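Local coordinates for probable phenazine-specific methyltransferase (Pseudomonas aeruginosa, PDB 2IP2) that transfers a methyl group from S-adenosyl-L-methionine to phenazine-1-carboxylate, giving 5-methylphenazine-1-carboxylate in the biosynthesis of the virulence pigment pyocyanin, at the interface of chains A and B. Residues are numbered along the deposited sequence; one frame, centred on the assembly and turned at random. Chains: chain A/B, Probable phenazine-specific methyltransferase.

Contact 1: the interface of chains A and B. Residues chain A 25, 84, 87-88, 95; chain B 8, 11-12.
B:Leu12 pushes its isobutyl end into an apolar pocket of chain A lined by A:Val25, A:Thr84, A:Leu87, A:Leu88 and A:Phe95. Its CG stands anti to the backbone N (chi1 179°), and with chi2 at 58° the two methyls part to serve different walls. CD2 meets the CG-CD2 edge of the A:Phe95 ring, raised toward one face rather than centred over it, 3.7 Å from A:Phe95 CD2. The same methyl lies 3.8 Å from A:Leu87 CB and 4.0 Å from the A:Leu88 methyl CD2. CD1 turns the other way, toward the A:Val25 methyl CG1 at 4.1 Å and the A:Thr84 methyl CG2 at 3.9 Å. A:Thr84 also sets CG2 against B:Leu12 CB, 3.8 Å away. That methyl is anti to its own backbone nitrogen, while OG1 is directed away from the leucine toward the first turns of the partner helix. Here OG1 lies loosely near the backbone O and the CB of B:Ala8, and A:Leu87 CD1 skirts the same carbonyl. Farther out, the B:Asn11 amide ND2 comes to 4.4 Å from A:Thr84 OG1, too far for a hydrogen bond. The patch belongs to the N-terminal dimerisation domain: helix 6-31 of B supplies the inserted residues, and A receives them with helix 6-30, short helix 83-86, the segment following it and A:Phe95, just before helix 96-102.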
ATOM      1  N   VAL A  25      -9.253   2.603   0.803  1.00 19.41           N
ATOM      2  CA  VAL A  25     -10.266   1.727   0.153  1.00 19.33           C
ATOM      3  C   VAL A  25     -10.954   0.876   1.216  1.00 20.86           C
ATOM      4  O   VAL A  25     -12.181   0.646   1.161  1.00 19.96           O
ATOM      5  CB  VAL A  25      -9.539   0.847  -0.979  1.00 19.95           C
ATOM      6  CG1 VAL A  25     -10.468  -0.296  -1.469  1.00 24.45           C
ATOM      7  CG2 VAL A  25      -9.141   1.759  -2.091  1.00 17.36           C
ATOM      8  N   THR A  84     -14.152  -0.081 -10.992  1.00 30.49           N
ATOM      9  CA  THR A  84     -13.367  -0.435  -9.806  1.00 30.90           C
ATOM     10  C   THR A  84     -14.262  -0.407  -8.529  1.00 29.73           C
ATOM     11  O   THR A  84     -14.276  -1.384  -7.768  1.00 28.06           O
ATOM     12  CB  THR A  84     -12.098   0.471  -9.616  1.00 31.50           C
ATOM     13  OG1 THR A  84     -11.226   0.325 -10.747  1.00 37.02           O
ATOM     14  CG2 THR A  84     -11.305   0.003  -8.405  1.00 34.22           C
ATOM     15  N   LEU A  87     -16.850  -3.093  -7.706  1.00 27.41           N
ATOM     16  CA  LEU A  87     -16.302  -4.285  -7.052  1.00 28.56           C
ATOM     17  C   LEU A  87     -16.292  -4.209  -5.536  1.00 27.74           C
ATOM     18  O   LEU A  87     -16.053  -5.218  -4.848  1.00 29.47           O
ATOM     19  CB  LEU A  87     -14.891  -4.553  -7.567  1.00 27.68           C
ATOM     20  CG  LEU A  87     -14.779  -5.056  -9.012  1.00 30.76           C
ATOM     21  CD1 LEU A  87     -13.352  -4.932  -9.388  1.00 30.99           C
ATOM     22  CD2 LEU A  87     -15.175  -6.519  -9.024  1.00 33.41           C
ATOM     23  N   LEU A  88     -16.538  -3.020  -4.996  1.00 27.19           N
ATOM     24  CA  LEU A  88     -16.640  -2.887  -3.557  1.00 26.55           C
ATOM     25  C   LEU A  88     -18.045  -3.036  -3.017  1.00 26.68           C
ATOM     26  O   LEU A  88     -18.246  -3.077  -1.781  1.00 27.00           O
ATOM     27  CB  LEU A  88     -16.056  -1.530  -3.088  1.00 26.18           C
ATOM     28  CG  LEU A  88     -14.643  -1.176  -3.535  1.00 25.21           C
ATOM     29  CD1 LEU A  88     -14.388   0.254  -3.143  1.00 25.09           C
ATOM     30  CD2 LEU A  88     -13.589  -2.147  -2.945  1.00 23.57           C
ATOM     31  N   PHE A  95     -15.507  -7.860  -4.644  1.00 32.54           N
ATOM     32  CA  PHE A  95     -14.300  -7.963  -3.788  1.00 29.51           C
ATOM     33  C   PHE A  95     -14.536  -7.465  -2.360  1.00 28.14           C
ATOM     34  O   PHE A  95     -13.605  -7.442  -1.520  1.00 24.13           O
ATOM     35  CB  PHE A  95     -13.177  -7.188  -4.443  1.00 30.22           C
ATOM     36  CG  PHE A  95     -12.594  -7.875  -5.645  1.00 33.77           C
ATOM     37  CD1 PHE A  95     -13.307  -8.845  -6.326  1.00 38.22           C
ATOM     38  CD2 PHE A  95     -11.310  -7.568  -6.087  1.00 42.22           C
ATOM     39  CE1 PHE A  95     -12.765  -9.484  -7.448  1.00 42.02           C
ATOM     40  CE2 PHE A  95     -10.743  -8.226  -7.214  1.00 40.05           C
ATOM     41  CZ  PHE A  95     -11.477  -9.171  -7.890  1.00 39.86           C
TER
ATOM     42  N   ALA B   8     -10.138  -3.596 -14.159  1.00 41.93           N
ATOM     43  CA  ALA B   8     -10.682  -3.033 -12.911  1.00 39.36           C
ATOM     44  C   ALA B   8     -10.386  -3.905 -11.672  1.00 37.95           C
ATOM     45  O   ALA B   8     -10.045  -3.369 -10.627  1.00 37.74           O
ATOM     46  CB  ALA B   8     -12.176  -2.759 -13.037  1.00 38.83           C
ATOM     47  N   ASN B  11      -6.596  -3.550 -11.207  1.00 33.37           N
ATOM     48  CA  ASN B  11      -6.171  -2.311 -10.562  1.00 33.38           C
ATOM     49  C   ASN B  11      -6.574  -2.271  -9.100  1.00 31.91           C
ATOM     50  O   ASN B  11      -5.798  -1.841  -8.274  1.00 32.83           O
ATOM     51  CB  ASN B  11      -6.602  -1.047 -11.284  1.00 34.70           C
ATOM     52  CG  ASN B  11      -6.038   0.181 -10.610  1.00 34.72           C
ATOM     53  OD1 ASN B  11      -4.810   0.383 -10.567  1.00 37.74           O
ATOM     54  ND2 ASN B  11      -6.914   0.963 -10.024  1.00 40.77           N
ATOM     55  N   LEU B  12      -7.766  -2.768  -8.791  1.00 30.58           N
ATOM     56  CA  LEU B  12      -8.241  -2.792  -7.443  1.00 28.92           C
ATOM     57  C   LEU B  12      -7.355  -3.655  -6.559  1.00 28.59           C
ATOM     58  O   LEU B  12      -7.100  -3.327  -5.401  1.00 26.81           O
ATOM     59  CB  LEU B  12      -9.683  -3.287  -7.358  1.00 29.05           C
ATOM     60  CG  LEU B  12     -10.216  -3.339  -5.924  1.00 28.45           C
ATOM     61  CD1 LEU B  12     -10.137  -1.900  -5.260  1.00 27.74           C
ATOM     62  CD2 LEU B  12     -11.586  -3.901  -5.891  1.00 29.53           C
TER

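Contact 2: the interface of chains A and B. Residues chain A 8-9, 11-12; chain B 83-84, 87.
The side-chain amide of A:Asn11 reaches B:Thr84 with its nitrogen edge: ND2 donates to the hydroxyl OG1 at 3.0 Å, fairly straight at 156°. The N-H used points away from OD1. OG1 lies nearly in the amide plane, slightly to one side, and the methyl CG2 of the same threonine sits off the opposite side, 3.7 Å from ND2, so B:Thr84 straddles the plane at the amide's nitrogen end. With CG anti to the backbone nitrogen (chi1 180°), the asparagine extends from its helix across the threonine at about a right angle. The second flat group is the peptide joining B:Pro83 to B:Thr84. A:Ala8 lays its methyl CB almost squarely over one face, 3.6 Å from the carbonyl carbon C of B:Pro83, and also reaches the proline ring at CB, 3.7 Å away. Apolar packing continues along the helix. B:Leu87 presses CD1 against the backbone of A:Ala9, 3.6 Å from its CA, and touches A:Ala8 CB as well. A:Leu12 rests CG 3.9 Å from B:Thr84 CG2, while its CD1 passes B:Leu87 CB at 4.0 Å. The small alanines probably help the chains come this close. In the fold, the opening turns of helix 6-30 of A lie against short helix 83-86 of B and B:Leu87 just beyond it, within the dimerisation region.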
ATOM      1  N   ALA A   8      13.760   8.340  -8.580  1.00 30.35           N
ATOM      2  CA  ALA A   8      13.839   7.276  -7.591  1.00 30.75           C
ATOM      3  C   ALA A   8      13.062   7.635  -6.315  1.00 29.19           C
ATOM      4  O   ALA A   8      12.398   6.761  -5.731  1.00 28.01           O
ATOM      5  CB  ALA A   8      15.278   6.965  -7.245  1.00 30.52           C
ATOM      6  N   ALA A   9      13.229   8.868  -5.848  1.00 27.34           N
ATOM      7  CA  ALA A   9      12.536   9.327  -4.637  1.00 27.70           C
ATOM      8  C   ALA A   9      11.020   9.269  -4.855  1.00 27.61           C
ATOM      9  O   ALA A   9      10.309   8.830  -3.957  1.00 26.59           O
ATOM     10  CB  ALA A   9      12.952  10.741  -4.234  1.00 27.90           C
ATOM     11  N   ASN A  11       9.368   7.297  -6.804  1.00 28.04           N
ATOM     12  CA  ASN A  11       8.990   5.887  -6.821  1.00 27.92           C
ATOM     13  C   ASN A  11       8.961   5.324  -5.403  1.00 26.66           C
ATOM     14  O   ASN A  11       8.010   4.623  -5.006  1.00 26.14           O
ATOM     15  CB  ASN A  11       9.950   5.086  -7.714  1.00 28.33           C
ATOM     16  CG  ASN A  11       9.593   3.601  -7.749  1.00 33.55           C
ATOM     17  OD1 ASN A  11       8.496   3.226  -8.149  1.00 32.64           O
ATOM     18  ND2 ASN A  11      10.500   2.769  -7.269  1.00 35.48           N
ATOM     19  N   LEU A  12       9.980   5.640  -4.620  1.00 25.48           N
ATOM     20  CA  LEU A  12      10.033   5.081  -3.281  1.00 24.81           C
ATOM     21  C   LEU A  12       8.846   5.587  -2.497  1.00 23.95           C
ATOM     22  O   LEU A  12       8.206   4.834  -1.788  1.00 22.31           O
ATOM     23  CB  LEU A  12      11.275   5.567  -2.574  1.00 24.64           C
ATOM     24  CG  LEU A  12      11.914   4.780  -1.454  1.00 26.43           C
ATOM     25  CD1 LEU A  12      12.472   5.627  -0.387  1.00 27.48           C
ATOM     26  CD2 LEU A  12      11.217   3.548  -0.968  1.00 23.87           C
TER
ATOM     27  N   PRO B  83      18.533   2.612  -8.155  1.00 29.84           N
ATOM     28  CA  PRO B  83      18.357   3.991  -7.637  1.00 30.63           C
ATOM     29  C   PRO B  83      17.372   4.117  -6.398  1.00 28.90           C
ATOM     30  O   PRO B  83      17.636   4.844  -5.432  1.00 29.43           O
ATOM     31  CB  PRO B  83      17.816   4.746  -8.876  1.00 30.05           C
ATOM     32  CG  PRO B  83      18.506   4.012 -10.055  1.00 31.40           C
ATOM     33  CD  PRO B  83      18.467   2.556  -9.646  1.00 30.77           C
ATOM     34  N   THR B  84      16.305   3.372  -6.441  1.00 28.95           N
ATOM     35  CA  THR B  84      15.335   3.348  -5.355  1.00 29.11           C
ATOM     36  C   THR B  84      15.907   2.761  -4.053  1.00 28.30           C
ATOM     37  O   THR B  84      15.782   3.356  -3.001  1.00 27.94           O
ATOM     38  CB  THR B  84      14.071   2.582  -5.752  1.00 29.64           C
ATOM     39  OG1 THR B  84      13.477   3.249  -6.879  1.00 31.32           O
ATOM     40  CG2 THR B  84      13.030   2.650  -4.555  1.00 30.27           C
ATOM     41  N   LEU B  87      18.297   4.717  -1.765  1.00 28.03           N
ATOM     42  CA  LEU B  87      17.649   5.638  -0.829  1.00 27.36           C
ATOM     43  C   LEU B  87      17.391   5.023   0.564  1.00 27.24           C
ATOM     44  O   LEU B  87      17.165   5.753   1.494  1.00 29.35           O
ATOM     45  CB  LEU B  87      16.332   6.164  -1.478  1.00 27.43           C
ATOM     46  CG  LEU B  87      16.568   6.954  -2.787  1.00 29.75           C
ATOM     47  CD1 LEU B  87      15.231   7.300  -3.372  1.00 34.69           C
ATOM     48  CD2 LEU B  87      17.336   8.230  -2.551  1.00 33.18           C
TER

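Contact 1 and contact 2 are two-fold related copies of one docking arrangement with the chains exchanged, their C-alpha centres about 27 Å apart. Positions 8, 11, 12, 84 and 87 recur in both. Each subunit thus offers the start of its first helix and accepts its partner's beside helix 83-86, a reciprocal exchange that suits the homodimer found in solution. The copies are not identical in detail: the asparagine-threonine hydrogen bond forms in contact 2 but not in contact 1, and the leucine at position 12 adopts different torsions, burying far more surface in contact 1.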